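Local coordinates for catechol 2,3-dioxygenase (Pseudomonas sp. KL28, PDB 3HQ0), which probably catalyses the iron-dependent extradiol cleavage of catechol by molecular oxygen to 2-hydroxy-6-oxohexa-2,4-dienoate, working as a homotetramer, at residues 6-11 with 70-75; 151-156 with 197-202; 175-180 with 190-195; 218-223 with 267-272. All coordinates share one frame; numbering follows the deposited sequence.

Contact 1: 6-11 with 70-75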
# COMPACT_ATOMS: atom_id res chain seq x y z
N VAL A 6 -15.89 0.73 30.08
CA VAL A 6 -16.20 1.49 28.87
C VAL A 6 -15.49 0.81 27.72
O VAL A 6 -14.27 0.63 27.75
CB VAL A 6 -15.72 2.95 28.95
CG1 VAL A 6 -16.06 3.65 27.64
CG2 VAL A 6 -16.36 3.66 30.12
N LEU A 7 -16.25 0.44 26.70
CA LEU A 7 -15.70 -0.27 25.55
C LEU A 7 -15.13 0.56 24.42
O LEU A 7 -14.01 0.31 23.97
CB LEU A 7 -16.75 -1.19 24.94
CG LEU A 7 -17.42 -2.29 25.77
CD1 LEU A 7 -18.33 -3.08 24.86
CD2 LEU A 7 -16.38 -3.21 26.42
N ARG A 8 -15.89 1.54 23.94
CA ARG A 8 -15.47 2.31 22.79
C ARG A 8 -16.31 3.55 22.50
O ARG A 8 -17.40 3.73 23.06
CB ARG A 8 -15.55 1.40 21.56
CG ARG A 8 -16.97 0.82 21.34
CD ARG A 8 -17.09 0.07 20.00
NE ARG A 8 -18.45 -0.37 19.71
CZ ARG A 8 -19.05 -1.43 20.25
NH1 ARG A 8 -18.41 -2.19 21.12
NH2 ARG A 8 -20.30 -1.73 19.91
N PRO A 9 -15.81 4.44 21.63
CA PRO A 9 -16.62 5.62 21.32
C PRO A 9 -17.90 5.04 20.74
O PRO A 9 -17.84 4.13 19.91
CB PRO A 9 -15.78 6.33 20.26
CG PRO A 9 -14.37 6.04 20.73
CD PRO A 9 -14.45 4.56 21.06
N GLY A 10 -19.05 5.53 21.19
CA GLY A 10 -20.33 5.00 20.73
C GLY A 10 -21.03 5.90 19.73
O GLY A 10 -21.60 5.44 18.74
N HIS A 11 -21.02 7.20 20.01
CA HIS A 11 -21.62 8.15 19.10
C HIS A 11 -21.23 9.58 19.40
O HIS A 11 -20.80 9.92 20.50
CB HIS A 11 -23.16 8.01 19.09
CG HIS A 11 -23.81 8.17 20.43
ND1 HIS A 11 -24.76 7.29 20.90
CD2 HIS A 11 -23.68 9.12 21.38
CE1 HIS A 11 -25.19 7.69 22.09
NE2 HIS A 11 -24.55 8.80 22.40
N GLY A 70 -20.63 10.09 23.24
CA GLY A 70 -20.92 8.98 24.11
C GLY A 70 -20.12 7.71 23.87
O GLY A 70 -19.68 7.43 22.75
N PHE A 71 -19.94 6.95 24.94
CA PHE A 71 -19.21 5.69 24.89
C PHE A 71 -20.16 4.54 25.20
O PHE A 71 -21.10 4.68 25.99
CB PHE A 71 -18.08 5.71 25.93
CG PHE A 71 -17.00 6.72 25.65
CD1 PHE A 71 -15.87 6.37 24.91
CD2 PHE A 71 -17.12 8.03 26.10
CE1 PHE A 71 -14.87 7.30 24.64
CE2 PHE A 71 -16.13 8.97 25.83
CZ PHE A 71 -14.99 8.60 25.09
N LYS A 72 -19.91 3.40 24.57
CA LYS A 72 -20.72 2.22 24.82
C LYS A 72 -20.00 1.43 25.90
O LYS A 72 -18.77 1.29 25.87
CB LYS A 72 -20.84 1.37 23.55
CG LYS A 72 -21.95 0.34 23.60
CD LYS A 72 -21.53 -0.97 24.23
CE LYS A 72 -22.72 -1.94 24.28
NZ LYS A 72 -23.42 -2.11 22.96
N VAL A 73 -20.76 0.93 26.88
CA VAL A 73 -20.17 0.15 27.96
C VAL A 73 -20.61 -1.30 27.83
O VAL A 73 -21.59 -1.60 27.14
CB VAL A 73 -20.58 0.72 29.34
CG1 VAL A 73 -20.20 2.21 29.41
CG2 VAL A 73 -22.08 0.53 29.58
N LEU A 74 -19.89 -2.18 28.50
CA LEU A 74 -20.15 -3.62 28.44
C LEU A 74 -21.59 -4.10 28.59
O LEU A 74 -22.06 -4.90 27.78
CB LEU A 74 -19.27 -4.33 29.47
CG LEU A 74 -19.20 -5.85 29.38
CD1 LEU A 74 -18.53 -6.25 28.08
CD2 LEU A 74 -18.41 -6.38 30.57
N ASP A 75 -22.27 -3.63 29.63
CA ASP A 75 -23.64 -4.07 29.91
C ASP A 75 -24.37 -3.14 30.89
O ASP A 75 -23.79 -2.19 31.41
CB ASP A 75 -23.61 -5.48 30.50
CG ASP A 75 -22.65 -5.60 31.69
OD1 ASP A 75 -22.58 -4.64 32.48
OD2 ASP A 75 -21.99 -6.65 31.83

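Contact 2: 151-156 with 197-202. With FE (Fe (III) ion), chain E.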
# COMPACT_ATOMS: atom_id res chain seq x y z
N GLN A 151 -14.83 2.89 11.23
CA GLN A 151 -15.36 3.14 12.57
C GLN A 151 -15.13 4.56 13.08
O GLN A 151 -14.24 5.27 12.60
CB GLN A 151 -14.76 2.16 13.59
CG GLN A 151 -13.24 2.25 13.73
CD GLN A 151 -12.69 1.45 14.91
OE1 GLN A 151 -13.08 0.30 15.14
NE2 GLN A 151 -11.78 2.06 15.65
N LEU A 152 -15.96 4.96 14.04
CA LEU A 152 -15.82 6.26 14.68
C LEU A 152 -14.67 5.94 15.62
O LEU A 152 -14.84 5.19 16.58
CB LEU A 152 -17.06 6.61 15.50
CG LEU A 152 -16.87 7.79 16.46
CD1 LEU A 152 -16.69 9.08 15.68
CD2 LEU A 152 -18.09 7.90 17.39
N ASP A 153 -13.50 6.49 15.32
CA ASP A 153 -12.31 6.18 16.10
C ASP A 153 -12.17 6.93 17.42
O ASP A 153 -11.85 6.33 18.45
CB ASP A 153 -11.08 6.41 15.24
CG ASP A 153 -9.89 5.66 15.73
OD1 ASP A 153 -9.79 4.44 15.43
OD2 ASP A 153 -9.06 6.27 16.43
N HIS A 154 -12.40 8.23 17.38
CA HIS A 154 -12.28 9.06 18.58
C HIS A 154 -12.62 10.48 18.19
O HIS A 154 -13.12 10.74 17.09
CB HIS A 154 -10.84 9.04 19.13
CG HIS A 154 -9.84 9.67 18.21
ND1 HIS A 154 -9.22 8.96 17.19
CD2 HIS A 154 -9.42 10.95 18.08
CE1 HIS A 154 -8.47 9.79 16.48
NE2 HIS A 154 -8.58 11.00 16.99
N CYS A 155 -12.36 11.40 19.10
CA CYS A 155 -12.57 12.81 18.83
C CYS A 155 -11.51 13.53 19.67
O CYS A 155 -10.88 12.92 20.54
CB CYS A 155 -13.99 13.27 19.22
SG CYS A 155 -14.32 13.42 20.98
N LEU A 156 -11.27 14.80 19.37
CA LEU A 156 -10.29 15.56 20.13
C LEU A 156 -11.01 16.84 20.53
O LEU A 156 -11.40 17.62 19.67
CB LEU A 156 -9.05 15.86 19.29
CG LEU A 156 -7.92 16.58 20.06
CD1 LEU A 156 -6.58 16.33 19.38
CD2 LEU A 156 -8.21 18.06 20.13
N SER A 197 -8.94 1.00 25.89
CA SER A 197 -8.75 -0.26 25.15
C SER A 197 -7.26 -0.41 24.81
O SER A 197 -6.40 0.00 25.58
CB SER A 197 -9.55 -0.19 23.85
OG SER A 197 -9.16 0.94 23.08
N HIS A 198 -6.95 -1.04 23.68
CA HIS A 198 -5.54 -1.10 23.29
C HIS A 198 -5.29 -0.26 22.05
O HIS A 198 -4.35 -0.50 21.27
CB HIS A 198 -5.01 -2.54 23.11
CG HIS A 198 -5.81 -3.40 22.18
ND1 HIS A 198 -6.82 -4.23 22.62
CD2 HIS A 198 -5.69 -3.62 20.85
CE1 HIS A 198 -7.27 -4.94 21.60
NE2 HIS A 198 -6.61 -4.59 20.52
N LYS A 199 -6.14 0.76 21.86
CA LYS A 199 -5.99 1.69 20.75
C LYS A 199 -5.15 2.85 21.29
O LYS A 199 -5.12 3.08 22.50
CB LYS A 199 -7.35 2.19 20.28
CG LYS A 199 -8.25 1.10 19.72
CD LYS A 199 -9.45 1.67 19.00
CE LYS A 199 -10.25 2.58 19.90
NZ LYS A 199 -11.15 3.48 19.13
N VAL A 200 -4.48 3.57 20.39
CA VAL A 200 -3.65 4.71 20.79
C VAL A 200 -4.52 5.67 21.60
O VAL A 200 -4.07 6.21 22.61
CB VAL A 200 -3.06 5.42 19.56
CG1 VAL A 200 -2.28 6.67 19.98
CG2 VAL A 200 -2.13 4.46 18.83
N HIS A 201 -5.74 5.90 21.15
CA HIS A 201 -6.65 6.74 21.90
C HIS A 201 -8.11 6.64 21.46
O HIS A 201 -8.43 6.47 20.27
CB HIS A 201 -6.18 8.21 21.95
CG HIS A 201 -6.16 8.89 20.62
ND1 HIS A 201 -5.41 8.44 19.55
CD2 HIS A 201 -6.77 10.03 20.19
CE1 HIS A 201 -5.55 9.27 18.54
NE2 HIS A 201 -6.37 10.24 18.89
N ASP A 202 -8.98 6.73 22.45
CA ASP A 202 -10.40 6.66 22.27
C ASP A 202 -10.99 8.07 22.35
O ASP A 202 -12.09 8.33 21.86
CB ASP A 202 -10.99 5.73 23.32
CG ASP A 202 -10.71 4.26 23.02
OD1 ASP A 202 -11.37 3.73 22.09
OD2 ASP A 202 -9.85 3.65 23.68
FE FE E . -7.50 12.41 15.76
O HOH W 1 -6.90 5.49 17.76

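Contact 3: 175-180 with 190-195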
# COMPACT_ATOMS: atom_id res chain seq x y z
N PHE A 175 -9.92 4.61 31.89
CA PHE A 175 -9.04 4.92 30.76
C PHE A 175 -7.63 5.09 31.32
O PHE A 175 -7.44 5.10 32.54
CB PHE A 175 -9.45 6.24 30.08
CG PHE A 175 -10.75 6.17 29.30
CD1 PHE A 175 -11.93 5.74 29.90
CD2 PHE A 175 -10.79 6.58 27.97
CE1 PHE A 175 -13.13 5.74 29.20
CE2 PHE A 175 -12.00 6.58 27.25
CZ PHE A 175 -13.16 6.16 27.86
N TYR A 176 -6.66 5.22 30.42
CA TYR A 176 -5.28 5.44 30.82
C TYR A 176 -4.60 6.33 29.80
O TYR A 176 -4.98 6.35 28.62
CB TYR A 176 -4.53 4.11 30.97
CG TYR A 176 -4.34 3.33 29.69
CD1 TYR A 176 -3.10 3.31 29.05
CD2 TYR A 176 -5.38 2.57 29.15
CE1 TYR A 176 -2.90 2.54 27.89
CE2 TYR A 176 -5.19 1.80 28.00
CZ TYR A 176 -3.95 1.80 27.38
OH TYR A 176 -3.77 1.04 26.24
N LEU A 177 -3.60 7.09 30.25
CA LEU A 177 -2.88 8.01 29.39
C LEU A 177 -1.93 7.28 28.46
O LEU A 177 -1.08 6.53 28.91
CB LEU A 177 -2.06 9.00 30.23
CG LEU A 177 -2.40 10.49 30.21
CD1 LEU A 177 -1.33 11.24 30.97
CD2 LEU A 177 -2.48 11.02 28.78
N VAL A 178 -2.08 7.51 27.16
CA VAL A 178 -1.20 6.88 26.19
C VAL A 178 -0.12 7.88 25.78
O VAL A 178 1.06 7.53 25.72
CB VAL A 178 -1.96 6.42 24.92
CG1 VAL A 178 -1.01 5.62 24.02
CG2 VAL A 178 -3.16 5.56 25.31
N GLU A 179 -0.52 9.11 25.51
CA GLU A 179 0.43 10.15 25.12
C GLU A 179 0.04 11.49 25.74
O GLU A 179 -1.11 11.70 26.12
CB GLU A 179 0.50 10.31 23.60
CG GLU A 179 0.84 9.04 22.83
CD GLU A 179 1.33 9.32 21.42
OE1 GLU A 179 0.95 10.37 20.86
OE2 GLU A 179 2.08 8.49 20.87
N ARG A 180 1.02 12.38 25.86
CA ARG A 180 0.76 13.69 26.43
C ARG A 180 1.67 14.72 25.78
O ARG A 180 2.69 14.38 25.18
CB ARG A 180 1.03 13.69 27.93
CG ARG A 180 2.46 14.09 28.29
CD ARG A 180 3.18 13.01 29.05
NE ARG A 180 2.76 12.90 30.44
CZ ARG A 180 3.30 12.05 31.31
NH1 ARG A 180 4.28 11.25 30.92
NH2 ARG A 180 2.87 12.00 32.56
N MET A 190 -0.46 19.99 28.39
CA MET A 190 -1.27 20.86 27.55
C MET A 190 -2.17 20.03 26.64
O MET A 190 -3.09 20.55 26.00
CB MET A 190 -0.38 21.78 26.71
CG MET A 190 0.44 22.75 27.55
SD MET A 190 -0.59 23.85 28.57
CE MET A 190 -1.35 24.90 27.27
N GLY A 191 -1.90 18.74 26.58
CA GLY A 191 -2.70 17.86 25.75
C GLY A 191 -2.62 16.44 26.27
O GLY A 191 -1.62 16.05 26.86
N ILE A 192 -3.69 15.67 26.07
CA ILE A 192 -3.71 14.28 26.52
C ILE A 192 -4.47 13.40 25.55
O ILE A 192 -5.47 13.80 24.97
CB ILE A 192 -4.35 14.13 27.92
CG1 ILE A 192 -5.75 14.74 27.94
CG2 ILE A 192 -3.45 14.77 28.97
CD1 ILE A 192 -6.46 14.58 29.29
N TRP A 193 -3.97 12.18 25.39
CA TRP A 193 -4.57 11.20 24.51
C TRP A 193 -4.88 10.00 25.39
O TRP A 193 -3.98 9.34 25.91
CB TRP A 193 -3.60 10.86 23.38
CG TRP A 193 -3.57 11.94 22.34
CD1 TRP A 193 -4.23 11.93 21.14
CD2 TRP A 193 -2.94 13.22 22.44
NE1 TRP A 193 -4.05 13.13 20.49
CE2 TRP A 193 -3.27 13.94 21.27
CE3 TRP A 193 -2.14 13.84 23.41
CZ2 TRP A 193 -2.82 15.25 21.04
CZ3 TRP A 193 -1.69 15.14 23.18
CH2 TRP A 193 -2.04 15.83 22.00
N LEU A 194 -6.17 9.76 25.57
CA LEU A 194 -6.66 8.70 26.44
C LEU A 194 -7.23 7.49 25.71
O LEU A 194 -7.83 7.59 24.64
CB LEU A 194 -7.72 9.29 27.37
CG LEU A 194 -7.28 10.53 28.18
CD1 LEU A 194 -8.52 11.26 28.71
CD2 LEU A 194 -6.37 10.11 29.33
N SER A 195 -7.07 6.33 26.34
CA SER A 195 -7.56 5.08 25.79
C SER A 195 -8.29 4.26 26.85
O SER A 195 -7.99 4.35 28.04
CB SER A 195 -6.39 4.27 25.21
OG SER A 195 -6.78 2.94 24.92

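Contact 4: 218-223 with 267-272. With FE (Fe (III) ion), chain E.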
# COMPACT_ATOMS: atom_id res chain seq x y z
N SER A 218 -13.00 11.68 14.61
CA SER A 218 -12.14 10.91 13.71
C SER A 218 -12.68 9.59 13.22
O SER A 218 -13.36 8.86 13.95
CB SER A 218 -10.77 10.68 14.37
OG SER A 218 -9.96 9.86 13.54
N PHE A 219 -12.35 9.27 11.97
CA PHE A 219 -12.78 8.04 11.32
C PHE A 219 -11.60 7.22 10.80
O PHE A 219 -10.73 7.73 10.08
CB PHE A 219 -13.76 8.35 10.19
CG PHE A 219 -15.02 9.02 10.66
CD1 PHE A 219 -15.05 10.39 10.88
CD2 PHE A 219 -16.15 8.27 10.96
CE1 PHE A 219 -16.20 11.01 11.40
CE2 PHE A 219 -17.30 8.87 11.47
CZ PHE A 219 -17.32 10.25 11.69
N LEU A 220 -11.58 5.94 11.16
CA LEU A 220 -10.51 5.02 10.79
C LEU A 220 -10.62 4.43 9.39
O LEU A 220 -11.71 4.03 8.97
CB LEU A 220 -10.45 3.89 11.82
CG LEU A 220 -9.39 2.81 11.60
CD1 LEU A 220 -7.99 3.43 11.68
CD2 LEU A 220 -9.56 1.73 12.67
N LEU A 221 -9.50 4.37 8.68
CA LEU A 221 -9.45 3.82 7.33
C LEU A 221 -8.61 2.54 7.34
O LEU A 221 -7.79 2.34 8.24
CB LEU A 221 -8.85 4.84 6.34
CG LEU A 221 -9.83 5.68 5.51
CD1 LEU A 221 -11.00 6.16 6.36
CD2 LEU A 221 -9.10 6.86 4.89
N GLU A 222 -8.80 1.69 6.33
CA GLU A 222 -8.11 0.40 6.22
C GLU A 222 -6.62 0.41 5.93
O GLU A 222 -5.89 -0.44 6.44
CB GLU A 222 -8.80 -0.46 5.17
CG GLU A 222 -10.11 -1.11 5.62
CD GLU A 222 -10.78 -1.90 4.51
OE1 GLU A 222 -10.06 -2.46 3.65
OE2 GLU A 222 -12.03 -1.98 4.49
N SER A 223 -6.15 1.35 5.11
CA SER A 223 -4.73 1.39 4.75
C SER A 223 -4.28 2.79 4.39
O SER A 223 -5.08 3.71 4.37
CB SER A 223 -4.48 0.49 3.55
OG SER A 223 -5.17 0.98 2.41
N GLU A 267 -11.59 13.78 10.81
CA GLU A 267 -10.33 13.18 10.39
C GLU A 267 -10.53 11.79 9.80
O GLU A 267 -11.37 11.03 10.26
CB GLU A 267 -9.36 13.07 11.57
CG GLU A 267 -8.20 12.08 11.35
CD GLU A 267 -7.30 11.93 12.56
OE1 GLU A 267 -7.82 11.80 13.68
OE2 GLU A 267 -6.07 11.93 12.41
N THR A 268 -9.76 11.48 8.75
CA THR A 268 -9.80 10.16 8.13
C THR A 268 -8.34 9.72 8.17
O THR A 268 -7.50 10.30 7.48
CB THR A 268 -10.27 10.21 6.66
OG1 THR A 268 -9.37 11.01 5.88
CG2 THR A 268 -11.68 10.79 6.57
N PHE A 269 -8.03 8.71 8.99
CA PHE A 269 -6.66 8.24 9.14
C PHE A 269 -6.56 6.73 9.26
O PHE A 269 -7.55 6.00 9.23
CB PHE A 269 -6.04 8.84 10.41
CG PHE A 269 -6.42 8.09 11.66
CD1 PHE A 269 -7.73 8.12 12.14
CD2 PHE A 269 -5.48 7.32 12.34
CE1 PHE A 269 -8.10 7.38 13.27
CE2 PHE A 269 -5.84 6.57 13.47
CZ PHE A 269 -7.15 6.61 13.93
N MET A 270 -5.32 6.27 9.41
CA MET A 270 -5.00 4.87 9.60
C MET A 270 -3.57 4.84 10.14
O MET A 270 -2.79 5.75 9.88
CB MET A 270 -5.11 4.10 8.28
CG MET A 270 -3.89 4.13 7.38
SD MET A 270 -2.68 2.91 7.88
CE MET A 270 -3.71 1.44 8.09
N GLY A 271 -3.25 3.81 10.92
CA GLY A 271 -1.91 3.71 11.48
C GLY A 271 -1.92 3.86 12.98
O GLY A 271 -2.95 4.21 13.55
N GLY A 272 -0.79 3.59 13.63
CA GLY A 272 -0.68 3.69 15.07
C GLY A 272 -0.17 2.41 15.71
O GLY A 272 -0.28 1.34 15.11
FE FE E . -7.50 12.41 15.76

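Contact 1: 6-11 with 70-75
Val6 to His11 and Gly70 to Val73 run antiparallel through two classic beta bulges: Leu7 and Arg8 both face Lys72, the second by a weak bond, and Gly10 and His11 both face Gly70. Between the bulges Lys72 N donates to Arg8 O (2.9 Å), and at the far end Gly70 N meets His11 O at 2.8 Å in an almost straight bond (171°). Glycine suits position 70 because the His11 imidazole leans over its backbone, with CD2 3.7 Å from Gly70 N. On the apolar face Val6 CG1, anti to its own backbone N (chi1 179°), presses on Phe71 CB at 3.4 Å, while the Phe71 ring reaches on to Pro9, CE1 to CG 4.1 Å. Leu7 lies alongside the aliphatic part of Lys72, CD1 to CD 3.9 Å. The cationic ends of Arg8 and Lys72 approach each other near Asp52, which forms a salt bridge with Arg8; Asp278 of the second subunit forms another. The chain turns a corner at Arg8, and strand 9-16 is the neighbour of 65-73 in the N-terminal mixed sheet of this vicinal oxygen chelate protein; strand 117-121 flanks 65-73 on its other side, and helix 76-89 packs on Val73.

Contact 2: 151-156 with 197-202
His154 and His201 meet with their rings turned 45° to one another, at the iron site of a vicinal oxygen chelate fold. His154 belongs to the facial triad of two histidines and one carboxylate found in extradiol dioxygenases, completed by His216 and Glu267, and its NE2 binds the iron, here iron(III), at 2.2 Å. His201 NE2 sits over the middle of the His154 ring, 3.0 Å from His154 NE2. That closeness is not a hydrogen bond, since the approach comes through the face of a ring whose nitrogen is already committed to the metal. With chi1 at 65°, CG of His201 lies between its backbone N and carbonyl carbon, and this brings the imidazole across to its neighbour.

The other nitrogen of the metal ligand is held from the edge. His154 ND1 donates to Asp153 OD2 at 2.8 Å, within the ring plane and on the anti lone pair of the carboxylate, so aspartate fixes the rotation of the ring as a second-shell residue. Gln151 NE2 steadies the same carboxylate by donating to OD1 from above its plane.

Lys199 brings the loop to the strand differently. Its long chain bends at chi3 and slides past Asp153 in the opposite direction, so that NZ donates to Asp153 O at 3.0 Å, in the carbonyl plane on a lone pair. Pro9, on strand 9-16 of the N-terminal sheet, packs on Lys199 and Asp202. Finally, a water donates both to Asp153 OD2 (2.7 Å) and to His201 O (3.1 Å).

Contact 3: 175-180 with 190-195
Leu177 pushes its CD2 methyl into the hollow between Ile192 and Leu194, 3.7 Å from Ile192 CB and 4.0 Å from Leu194 CD2. The Leu177 and Ile192 side chains cross at about a right angle, a shape that branched aliphatic groups fill well, and helix 162-171 covers this apolar face through Gln166, Ile162 and Phe169. At one end Phe175 lays its ring beside the Ser195 carbonyl and touches Leu194, CD2 to CB 4.1 Å.

The two strands form a beta hairpin whose antiparallel pairing is broken by a classic bulge: Val178 and Glu179 both face Trp193. Val178 N gives Trp193 O a sound bond of 2.9 Å, nearly straight at 168°, whereas that of Glu179 N is weak. The bulge turns Val178 toward the partner strand. With CG2 anti to its carbonyl carbon, that methyl bumps Ser195 CB at 3.5 Å, tighter than usual van der Waals contact, and the small serine fits beneath it. Tyr176 lies alongside the same serine, CE2 to OG 3.6 Å. Further along this face the Trp193 indole takes Glu179 O at its edge, near the ring plane, with CE3 3.6 Å from that oxygen, and the same indole meets His201 edge-to-face.

On the face of Tyr176, Glu179, Trp193 and Ser195, Tyr176 OH bonds to Ser197 O, and Ser195 OG to Lys199 O and Ser197 N. One face is thus largely aliphatic under helix 162-171, while the other mixes aromatic rings with polar ends, Tyr176 and Ser195 binding it to the loop 197-202 and Glu179 to Tyr273.

Contact 4: 218-223 with 267-272
Glu267 OE1 is gripped by two partners at once, the iron at 2.2 Å and the hydroxyl of Ser218, whose OG donates at 2.9 Å from above the carboxylate plane, 43° out of it. Glutamate has the length to carry its carboxylate from strand to metal: CG lies anti to the backbone N (chi1 162°) and the chain continues extended. Its other oxygen, OE2, is bonded to Thr255 OG1, so both oxygens are held, which restricts rotation of the carboxylate. Serine, small and able to donate, suits the adjacent strand, where it also touches the rim carbon Phe269 CE1 at 3.1 Å.

The backbones run parallel and in register, Ser218 beside Glu267, Phe219 beside Thr268 and Leu220 beside Phe269. Phe219 lies between two bonds, its N to Glu267 O and its O from Phe269 N (3.1 Å); Leu221 N then reaches Phe269 O.

On the iron side, Leu220 CD1 comes over one face of the Phe269 ring in a CH-pi contact, 4.2 Å from the centroid and 21° off the ring normal. Past the pairing, Met270 curls its flexible chain, bent at chi2 and chi3, around the turn at Glu222 and Ser223: CE rests 3.3 Å from Glu222 O and CG 3.3 Å from Ser223 O.

The pair lies inside the C-terminal mixed sheet, with strand 151-159 next to 213-220 and strand 254-259 next to 265-270, while helix 224-236 packs over Leu221 and Thr268 on the face turned from the metal.

All four contacts are largely buried, yet they differ in chemistry. Contacts 2 and 4 share the iron and adjoin in the C-terminal sheet, where strands 151-159 and 213-220 are neighbours; theirs is the chemistry of metal ligands and the hydrogen bonds that orient them. Contacts 1 and 3 are antiparallel pairings with bulges, one in each of the two sheets, held mainly by backbone bonds and apolar packing. They meet through Phe175 against Val6 and Phe71. Contact 3 is nested in the chain loop closed by contact 2 and probably hydrogen-bonds to it, Asp202 N to Leu194 O. Contacts 1, 2 and 4 reach the second subunit, whereas no other chain touches contact 3.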